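Local atomic coordinates of apical membrane antigen 1, soluble form (Toxoplasma gondii, PDB entry 2Y8R), a protein that takes part in host cell invasion as the parasite-surface component of the moving junction, a ring formed with rhoptry neck proteins between parasite and host membranes. Residues Ser10-Gln15 / Val332-Val337; Thr30-Ser35 / Gly57-Trp62; Leu252-Ile257 / Ala327-Val332. The protein carries 1 engineered substitution. All coordinates share one frame; numbering follows the deposited sequence.

Contact 1: residues Ser10-Gln15 / Val332-Val337; sequences SGNPFQ and VPDCLV. With NAG (2-acetamido-2-deoxy-beta-D-glucopyranose), chain E.
The backbone oxygen of Asp334 is where three side chains of Ser10-Gln15 converge. Phe14 brings its CB to 3.7 Å from Asp334 O, Gln15 lies alongside, and the end of the Asn12 side chain lies close against it too. The Asp334 carboxylate is engaged elsewhere, its OD1 bonding to Trp241 N on the neighbouring strand 236-242.

Further along, Phe14 lies flat over the backbone of the strand that begins at Cys335. Leu336 N sits 3.5 Å above the ring plane, over its centre, while the C of Cys335 falls under the rim of that same face. Beyond the rim, Phe14 CE1 comes to 3.3 Å from Leu336 O. On one flank Phe14 CD1 touches Cys335 CB at 3.8 Å; on the other Phe14 CE2 meets Leu336 CD1, the two side chains crossing at about a right angle. With CG anti to the carbonyl carbon (chi1 -60°), the ring is swung out along the strand.

This is where the N-terminal end of domain I clasps domain II of the ectodomain. Strand 335-339 is an outer member of a three-stranded antiparallel sheet, and the Cys335-Cys246 disulfide ties it to strand 245-248. Met20 and Met24 of helix 18-24 also pack on Phe14, and Leu336 O receives a bond from Ser408 OG of domain III.

Residues Asn12-Gln15 form a type I beta turn, closed by Gln15 N bonding to Asn12 O. Gln15, bent at chi2, folds back on the same turn: its NE2 donates to Phe14 O at 2.9 Å, well above the carbonyl plane (39° out of it).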
# COMPACT_ATOMS: atom_id res chain seq x y z
N SER A 10 21.91 -20.81 -16.65
CA SER A 10 22.77 -20.14 -15.63
C SER A 10 22.00 -19.72 -14.35
O SER A 10 22.57 -19.73 -13.25
CB SER A 10 23.49 -18.95 -16.24
OG SER A 10 24.19 -19.35 -17.40
N GLY A 11 20.72 -19.36 -14.51
CA GLY A 11 19.82 -19.10 -13.38
C GLY A 11 19.46 -17.64 -13.12
O GLY A 11 20.23 -16.72 -13.43
N ASN A 12 18.27 -17.44 -12.57
CA ASN A 12 17.90 -16.15 -12.00
C ASN A 12 18.48 -16.01 -10.58
O ASN A 12 18.00 -16.68 -9.67
CB ASN A 12 16.39 -16.02 -11.95
CG ASN A 12 15.90 -14.81 -11.15
OD1 ASN A 12 14.75 -14.77 -10.77
ND2 ASN A 12 16.77 -13.84 -10.91
N PRO A 13 19.48 -15.12 -10.40
CA PRO A 13 20.21 -14.90 -9.15
C PRO A 13 19.32 -14.46 -7.99
O PRO A 13 19.60 -14.77 -6.83
CB PRO A 13 21.22 -13.81 -9.51
CG PRO A 13 20.64 -13.09 -10.60
CD PRO A 13 19.81 -14.07 -11.39
N PHE A 14 18.24 -13.75 -8.30
CA PHE A 14 17.29 -13.37 -7.28
C PHE A 14 16.36 -14.53 -6.92
O PHE A 14 15.46 -14.37 -6.09
CB PHE A 14 16.50 -12.16 -7.74
CG PHE A 14 17.36 -10.95 -8.01
CD1 PHE A 14 17.92 -10.73 -9.27
CD2 PHE A 14 17.61 -10.02 -7.02
CE1 PHE A 14 18.70 -9.61 -9.51
CE2 PHE A 14 18.37 -8.92 -7.26
CZ PHE A 14 18.92 -8.71 -8.50
N GLN A 15 16.58 -15.70 -7.53
CA GLN A 15 15.88 -16.94 -7.17
C GLN A 15 16.79 -18.11 -6.80
O GLN A 15 16.33 -19.11 -6.25
CB GLN A 15 14.95 -17.38 -8.31
CG GLN A 15 13.81 -16.41 -8.61
CD GLN A 15 12.76 -16.38 -7.53
OE1 GLN A 15 11.88 -17.26 -7.48
NE2 GLN A 15 12.81 -15.36 -6.68
N VAL A 332 4.10 -9.57 -10.68
CA VAL A 332 4.78 -9.68 -9.37
C VAL A 332 6.22 -9.94 -9.69
O VAL A 332 6.54 -10.94 -10.32
CB VAL A 332 4.24 -10.78 -8.44
CG1 VAL A 332 5.20 -10.99 -7.25
CG2 VAL A 332 2.83 -10.41 -7.89
N PRO A 333 7.10 -9.02 -9.31
CA PRO A 333 8.50 -9.08 -9.76
C PRO A 333 9.26 -10.25 -9.12
O PRO A 333 8.94 -10.68 -8.01
CB PRO A 333 9.08 -7.76 -9.29
CG PRO A 333 8.15 -7.27 -8.20
CD PRO A 333 6.83 -7.92 -8.38
N ASP A 334 10.25 -10.78 -9.84
CA ASP A 334 11.05 -11.89 -9.36
C ASP A 334 12.54 -11.73 -9.70
O ASP A 334 13.33 -12.65 -9.50
CB ASP A 334 10.51 -13.26 -9.83
CG ASP A 334 10.58 -13.43 -11.35
OD1 ASP A 334 11.28 -12.68 -12.04
OD2 ASP A 334 9.90 -14.33 -11.85
N CYS A 335 12.90 -10.56 -10.22
CA CYS A 335 14.31 -10.16 -10.33
C CYS A 335 14.36 -8.62 -10.31
O CYS A 335 13.32 -7.95 -10.47
CB CYS A 335 14.94 -10.74 -11.59
SG CYS A 335 14.15 -10.11 -13.13
N LEU A 336 15.55 -8.07 -10.06
CA LEU A 336 15.74 -6.61 -10.04
C LEU A 336 16.80 -6.24 -11.08
O LEU A 336 17.75 -7.01 -11.31
CB LEU A 336 16.19 -6.11 -8.66
CG LEU A 336 15.46 -6.51 -7.35
CD1 LEU A 336 16.24 -6.02 -6.11
CD2 LEU A 336 14.03 -5.98 -7.31
N VAL A 337 16.63 -5.06 -11.69
CA VAL A 337 17.65 -4.44 -12.51
C VAL A 337 18.22 -3.24 -11.76
O VAL A 337 17.51 -2.26 -11.49
CB VAL A 337 17.12 -3.93 -13.89
CG1 VAL A 337 18.21 -3.11 -14.61
CG2 VAL A 337 16.66 -5.09 -14.79
C1 NAG E . 3.11 -14.53 -5.56
C2 NAG E . 3.70 -15.47 -6.61
C3 NAG E . 2.68 -16.46 -7.18
C4 NAG E . 1.90 -17.19 -6.09
C5 NAG E . 1.32 -16.15 -5.11
C6 NAG E . 0.51 -16.75 -3.94
C7 NAG E . 5.72 -14.79 -7.84
C8 NAG E . 6.57 -15.56 -6.85
N2 NAG E . 4.38 -14.75 -7.68
O3 NAG E . 3.36 -17.46 -7.93
O4 NAG E . 0.99 -18.12 -6.70
O5 NAG E . 2.36 -15.28 -4.62
O6 NAG E . 1.30 -16.96 -2.76
O7 NAG E . 6.31 -14.19 -8.76

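Contact 2: residues Thr30-Ser35 / Gly57-Trp62; sequences THHHQS and GLCPIW. With NAG (2-acetamido-2-deoxy-beta-D-glucopyranose), chain E.
His33 and the Gly57-Cys59 turn form the tight side of this contact, held at two points. Leu58 N donates to His33 O at 3.0 Å, almost straight (158°) and on a carbonyl lone pair. Cys59 N donates to the ring nitrogen His33 ND1, also at 3.0 Å. His33 NE2 is bonded to Gly36 O on the far side, so the imidazole is fixed from both ends; ND1 acting as acceptor is consistent with a proton on NE2. Gly57 CA packs over one ring face, 3.7 Å from the His33 centroid, a CH-pi contact, while Ile61 CD1 approaches the ring obliquely.

All of this lies within domain I, where the chain runs into strand 61-62, an outer strand of its five-stranded antiparallel sheet; Cys59 is disulfide-bonded to Cys228 near helix 224-227.

The looser side belongs to His32. Its ring, carried out with CG anti to the backbone N (chi1 -176°), takes Leu58 CB over one face, 3.8 Å from the His32 centroid, with Cys59 SG at its edge. Here a water bridges the two segments: it lies in the ring plane 3.0 Å from His32 NE2 and donates to Leu58 O. Farther out, His31 turns from the protein to the sugar on Asn28, its ND1 donating to NAG O6 at 2.6 Å.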
# COMPACT_ATOMS: atom_id res chain seq x y z
N THR A 30 0.29 -10.36 -3.65
CA THR A 30 -0.66 -11.44 -3.83
C THR A 30 -0.43 -12.52 -2.76
O THR A 30 -1.32 -13.32 -2.46
CB THR A 30 -0.47 -11.96 -5.24
OG1 THR A 30 -1.11 -11.04 -6.15
CG2 THR A 30 -1.02 -13.30 -5.43
N HIS A 31 0.75 -12.50 -2.15
CA HIS A 31 1.16 -13.56 -1.26
C HIS A 31 0.75 -13.27 0.18
O HIS A 31 -0.05 -14.01 0.75
CB HIS A 31 2.66 -13.79 -1.37
CG HIS A 31 3.15 -14.95 -0.56
ND1 HIS A 31 3.17 -16.24 -1.05
CD2 HIS A 31 3.64 -15.01 0.70
CE1 HIS A 31 3.64 -17.05 -0.12
NE2 HIS A 31 3.94 -16.33 0.95
N HIS A 32 1.29 -12.20 0.77
CA HIS A 32 0.98 -11.90 2.17
C HIS A 32 -0.16 -10.93 2.35
O HIS A 32 -1.06 -11.20 3.13
CB HIS A 32 2.20 -11.42 2.97
CG HIS A 32 1.92 -11.21 4.43
ND1 HIS A 32 1.65 -12.25 5.30
CD2 HIS A 32 1.87 -10.08 5.18
CE1 HIS A 32 1.46 -11.77 6.51
NE2 HIS A 32 1.58 -10.46 6.46
N HIS A 33 -0.13 -9.81 1.63
CA HIS A 33 -1.19 -8.81 1.77
C HIS A 33 -2.53 -9.47 1.47
O HIS A 33 -3.45 -9.46 2.30
CB HIS A 33 -0.93 -7.56 0.91
CG HIS A 33 -2.01 -6.53 1.02
ND1 HIS A 33 -2.19 -5.76 2.16
CD2 HIS A 33 -3.00 -6.18 0.17
CE1 HIS A 33 -3.24 -4.97 1.98
NE2 HIS A 33 -3.75 -5.21 0.79
N GLN A 34 -2.62 -10.08 0.29
CA GLN A 34 -3.74 -10.96 -0.05
C GLN A 34 -5.11 -10.27 -0.32
O GLN A 34 -6.17 -10.92 -0.31
CB GLN A 34 -3.88 -12.06 1.02
CG GLN A 34 -2.79 -13.12 0.98
CD GLN A 34 -3.05 -14.23 1.99
OE1 GLN A 34 -2.50 -14.22 3.09
NE2 GLN A 34 -3.94 -15.16 1.64
N SER A 35 -5.10 -8.95 -0.54
CA SER A 35 -6.37 -8.21 -0.67
C SER A 35 -6.24 -6.87 -1.41
O SER A 35 -5.13 -6.41 -1.68
CB SER A 35 -6.98 -7.99 0.70
OG SER A 35 -8.29 -7.51 0.58
N GLY A 57 -6.67 -6.95 4.19
CA GLY A 57 -5.28 -6.98 3.77
C GLY A 57 -4.36 -7.11 4.96
O GLY A 57 -4.61 -6.55 6.04
N LEU A 58 -3.29 -7.87 4.79
CA LEU A 58 -2.35 -8.11 5.88
C LEU A 58 -1.25 -7.04 5.97
O LEU A 58 -0.50 -7.00 6.96
CB LEU A 58 -1.77 -9.54 5.79
CG LEU A 58 -2.52 -10.76 6.39
CD1 LEU A 58 -3.91 -10.46 6.95
CD2 LEU A 58 -2.62 -11.87 5.41
N CYS A 59 -1.16 -6.18 4.94
CA CYS A 59 -0.08 -5.19 4.85
C CYS A 59 -0.56 -3.75 5.10
O CYS A 59 -1.69 -3.41 4.78
CB CYS A 59 0.68 -5.32 3.52
SG CYS A 59 1.73 -6.80 3.38
N PRO A 60 0.30 -2.89 5.71
CA PRO A 60 -0.11 -1.51 5.95
C PRO A 60 0.14 -0.65 4.71
O PRO A 60 1.10 -0.87 4.00
CB PRO A 60 0.85 -1.10 7.09
CG PRO A 60 2.06 -1.76 6.74
CD PRO A 60 1.65 -3.12 6.24
N ILE A 61 -0.72 0.31 4.46
CA ILE A 61 -0.66 1.08 3.21
C ILE A 61 -0.19 2.50 3.49
O ILE A 61 -0.95 3.30 4.06
CB ILE A 61 -2.02 1.10 2.49
CG1 ILE A 61 -2.61 -0.31 2.39
CG2 ILE A 61 -1.89 1.69 1.13
CD1 ILE A 61 -1.75 -1.33 1.65
N TRP A 62 1.05 2.80 3.08
CA TRP A 62 1.77 4.03 3.46
C TRP A 62 1.35 5.24 2.64
O TRP A 62 1.48 5.25 1.42
CB TRP A 62 3.29 3.84 3.41
CG TRP A 62 3.82 2.76 4.37
CD1 TRP A 62 3.58 1.40 4.31
CD2 TRP A 62 4.71 2.94 5.48
NE1 TRP A 62 4.25 0.75 5.32
CE2 TRP A 62 4.94 1.68 6.06
CE3 TRP A 62 5.33 4.06 6.05
CZ2 TRP A 62 5.77 1.51 7.18
CZ3 TRP A 62 6.15 3.88 7.18
CH2 TRP A 62 6.35 2.62 7.72
C1 NAG E . 3.11 -14.53 -5.56
C2 NAG E . 3.70 -15.47 -6.61
C3 NAG E . 2.68 -16.46 -7.18
C4 NAG E . 1.90 -17.19 -6.09
C5 NAG E . 1.32 -16.15 -5.11
C6 NAG E . 0.51 -16.75 -3.94
C7 NAG E . 5.72 -14.79 -7.84
C8 NAG E . 6.57 -15.56 -6.85
N2 NAG E . 4.38 -14.75 -7.68
O3 NAG E . 3.36 -17.46 -7.93
O4 NAG E . 0.99 -18.12 -6.70
O5 NAG E . 2.36 -15.28 -4.62
O6 NAG E . 1.30 -16.96 -2.76
O7 NAG E . 6.31 -14.19 -8.76
O HOH W 1 0.69 -8.83 8.80

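Contact 3: residues Leu252-Ile257 / Ala327-Val332; sequences LTDTVI and ALSDQV. With NAG (2-acetamido-2-deoxy-beta-D-glucopyranose), chain E.
Two backbone hydrogen bonds pair Val256 with Leu328 as an antiparallel hydrogen-bonded pair, and they are unequal. Leu328 N donates to Val256 O at 2.8 Å; the return bond, Val256 N to Leu328 O at 3.1 Å, is weak. Leu328 O is also approached from Thr255, whose CA makes a CA-H...O contact with it and whose methyl CG2 presses to 3.2 Å. That methyl points across because it stands opposite the backbone N about chi1, an orientation that places OG1 beside the N, where it bonds to Tyr249 O instead of to the partner strand.

Apolar contact is sparse. Val256 CG1 and Leu328 CD1 meet at 4.4 Å on one face of the sheet. On the other face are Ile257 and Ala327, a non-hydrogen-bonded pair, with Thr255 CG2 touching Ala327 CB at 4.1 Å. Beyond the strands, Leu252 CD2 brushes the CG of Gln331, and both side chains reach Val240 of strand 236-242.

The polar end is looser still. Asp254 and Gln331 cross at about a right angle, with the carboxylate and amide planes 78° apart. Asp254 OD2 also lies 4.2 Å from Asp330 OD1, a proximity of like charges that would be mildly unfavourable if both are ionised. Ser329 OG accepts a weak bond from Gln331 N, giving a weakly closed ST turn as the chain leaves the sheet.

Strand 324-329 is flanked by strand 313-318 through the backbone bonds of Ala327 and Ser329, so this pairing adds one of the two outermost strands, 256-259, to the five-stranded antiparallel sheet of domain II, which like domain I is built on a PAN-type fold.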
# COMPACT_ATOMS: atom_id res chain seq x y z
N LEU A 252 8.71 -4.91 -21.21
CA LEU A 252 7.50 -5.73 -21.26
C LEU A 252 6.36 -5.00 -21.97
O LEU A 252 6.20 -3.78 -21.77
CB LEU A 252 7.06 -6.08 -19.85
CG LEU A 252 7.55 -7.38 -19.20
CD1 LEU A 252 9.04 -7.64 -19.37
CD2 LEU A 252 7.20 -7.40 -17.75
N THR A 253 5.57 -5.73 -22.76
CA THR A 253 4.56 -5.10 -23.67
C THR A 253 3.30 -4.66 -22.93
O THR A 253 2.58 -3.74 -23.36
CB THR A 253 4.13 -6.07 -24.84
OG1 THR A 253 5.23 -6.30 -25.74
CG2 THR A 253 2.92 -5.50 -25.65
N ASP A 254 3.03 -5.32 -21.83
CA ASP A 254 1.84 -5.03 -21.07
C ASP A 254 1.97 -3.76 -20.21
O ASP A 254 0.97 -3.22 -19.75
CB ASP A 254 1.37 -6.30 -20.29
CG ASP A 254 2.57 -7.19 -19.77
OD1 ASP A 254 3.56 -7.44 -20.51
OD2 ASP A 254 2.48 -7.68 -18.62
N THR A 255 3.20 -3.29 -20.03
CA THR A 255 3.54 -2.21 -19.09
C THR A 255 3.04 -0.87 -19.59
O THR A 255 3.27 -0.55 -20.74
CB THR A 255 5.07 -2.08 -18.94
OG1 THR A 255 5.62 -3.29 -18.42
CG2 THR A 255 5.45 -0.93 -18.05
N VAL A 256 2.39 -0.10 -18.72
CA VAL A 256 2.09 1.32 -18.97
C VAL A 256 3.27 2.22 -18.51
O VAL A 256 3.76 2.11 -17.36
CB VAL A 256 0.81 1.77 -18.21
CG1 VAL A 256 0.61 3.29 -18.30
CG2 VAL A 256 -0.42 1.03 -18.71
N ILE A 257 3.72 3.12 -19.38
CA ILE A 257 4.81 4.05 -19.07
C ILE A 257 4.27 5.46 -19.23
O ILE A 257 3.74 5.82 -20.30
CB ILE A 257 5.99 3.89 -20.04
CG1 ILE A 257 6.49 2.44 -20.08
CG2 ILE A 257 7.11 4.85 -19.66
CD1 ILE A 257 6.85 1.97 -21.47
N ALA A 327 7.44 3.56 -15.16
CA ALA A 327 6.97 2.26 -15.61
C ALA A 327 6.04 1.65 -14.56
O ALA A 327 6.32 1.74 -13.38
CB ALA A 327 8.18 1.33 -15.91
N LEU A 328 4.94 1.06 -15.00
CA LEU A 328 3.92 0.52 -14.13
C LEU A 328 3.50 -0.82 -14.66
O LEU A 328 3.16 -0.95 -15.86
CB LEU A 328 2.70 1.41 -14.09
CG LEU A 328 2.68 2.81 -13.47
CD1 LEU A 328 1.54 3.63 -14.04
CD2 LEU A 328 2.49 2.70 -11.98
N SER A 329 3.53 -1.83 -13.79
CA SER A 329 3.17 -3.18 -14.20
C SER A 329 2.34 -3.95 -13.17
O SER A 329 2.23 -3.59 -12.01
CB SER A 329 4.40 -3.96 -14.68
OG SER A 329 4.03 -5.13 -15.37
N ASP A 330 1.68 -4.98 -13.65
CA ASP A 330 0.92 -5.81 -12.77
C ASP A 330 1.63 -7.15 -12.58
O ASP A 330 1.02 -8.12 -12.11
CB ASP A 330 -0.50 -5.95 -13.32
CG ASP A 330 -0.61 -6.91 -14.47
OD1 ASP A 330 0.40 -7.34 -15.03
OD2 ASP A 330 -1.75 -7.29 -14.79
N GLN A 331 2.92 -7.21 -12.93
CA GLN A 331 3.69 -8.47 -12.85
C GLN A 331 4.45 -8.59 -11.51
O GLN A 331 5.32 -7.77 -11.22
CB GLN A 331 4.67 -8.58 -14.03
CG GLN A 331 4.02 -8.65 -15.36
CD GLN A 331 3.39 -9.97 -15.59
OE1 GLN A 331 2.17 -10.05 -15.87
NE2 GLN A 331 4.19 -11.04 -15.44
N VAL A 332 4.10 -9.57 -10.68
CA VAL A 332 4.78 -9.68 -9.37
C VAL A 332 6.22 -9.94 -9.69
O VAL A 332 6.54 -10.94 -10.32
CB VAL A 332 4.24 -10.78 -8.44
CG1 VAL A 332 5.20 -10.99 -7.25
CG2 VAL A 332 2.83 -10.41 -7.89
C1 NAG E . 3.11 -14.53 -5.56
C2 NAG E . 3.70 -15.47 -6.61
C3 NAG E . 2.68 -16.46 -7.18
C4 NAG E . 1.90 -17.19 -6.09
C5 NAG E . 1.32 -16.15 -5.11
C6 NAG E . 0.51 -16.75 -3.94
C7 NAG E . 5.72 -14.79 -7.84
C8 NAG E . 6.57 -15.56 -6.85
N2 NAG E . 4.38 -14.75 -7.68
O3 NAG E . 3.36 -17.46 -7.93
O4 NAG E . 0.99 -18.12 -6.70
O5 NAG E . 2.36 -15.28 -4.62
O6 NAG E . 1.30 -16.96 -2.76
O7 NAG E . 6.31 -14.19 -8.76

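Contacts 1 and 2 are mostly buried, whereas contact 3 is partly buried at a sheet edge. Contact 2 stays within domain I and contact 3 within domain II; contact 1 joins the two domains. Their chemistry follows: contact 3 relies on strand pairing, contact 2 on a histidine locked between backbone groups, and contact 1 on an aromatic ring laid over a strand. Contacts 1 and 3 share Val332, on the connection between strands 324-329 and 335-339, which belong to different sheets of domain II. The Asn28 sugar touches segments of all three contacts, meeting contacts 1 and 3 through Val332. The centres of contacts 2 and 3 are about 20 Å apart.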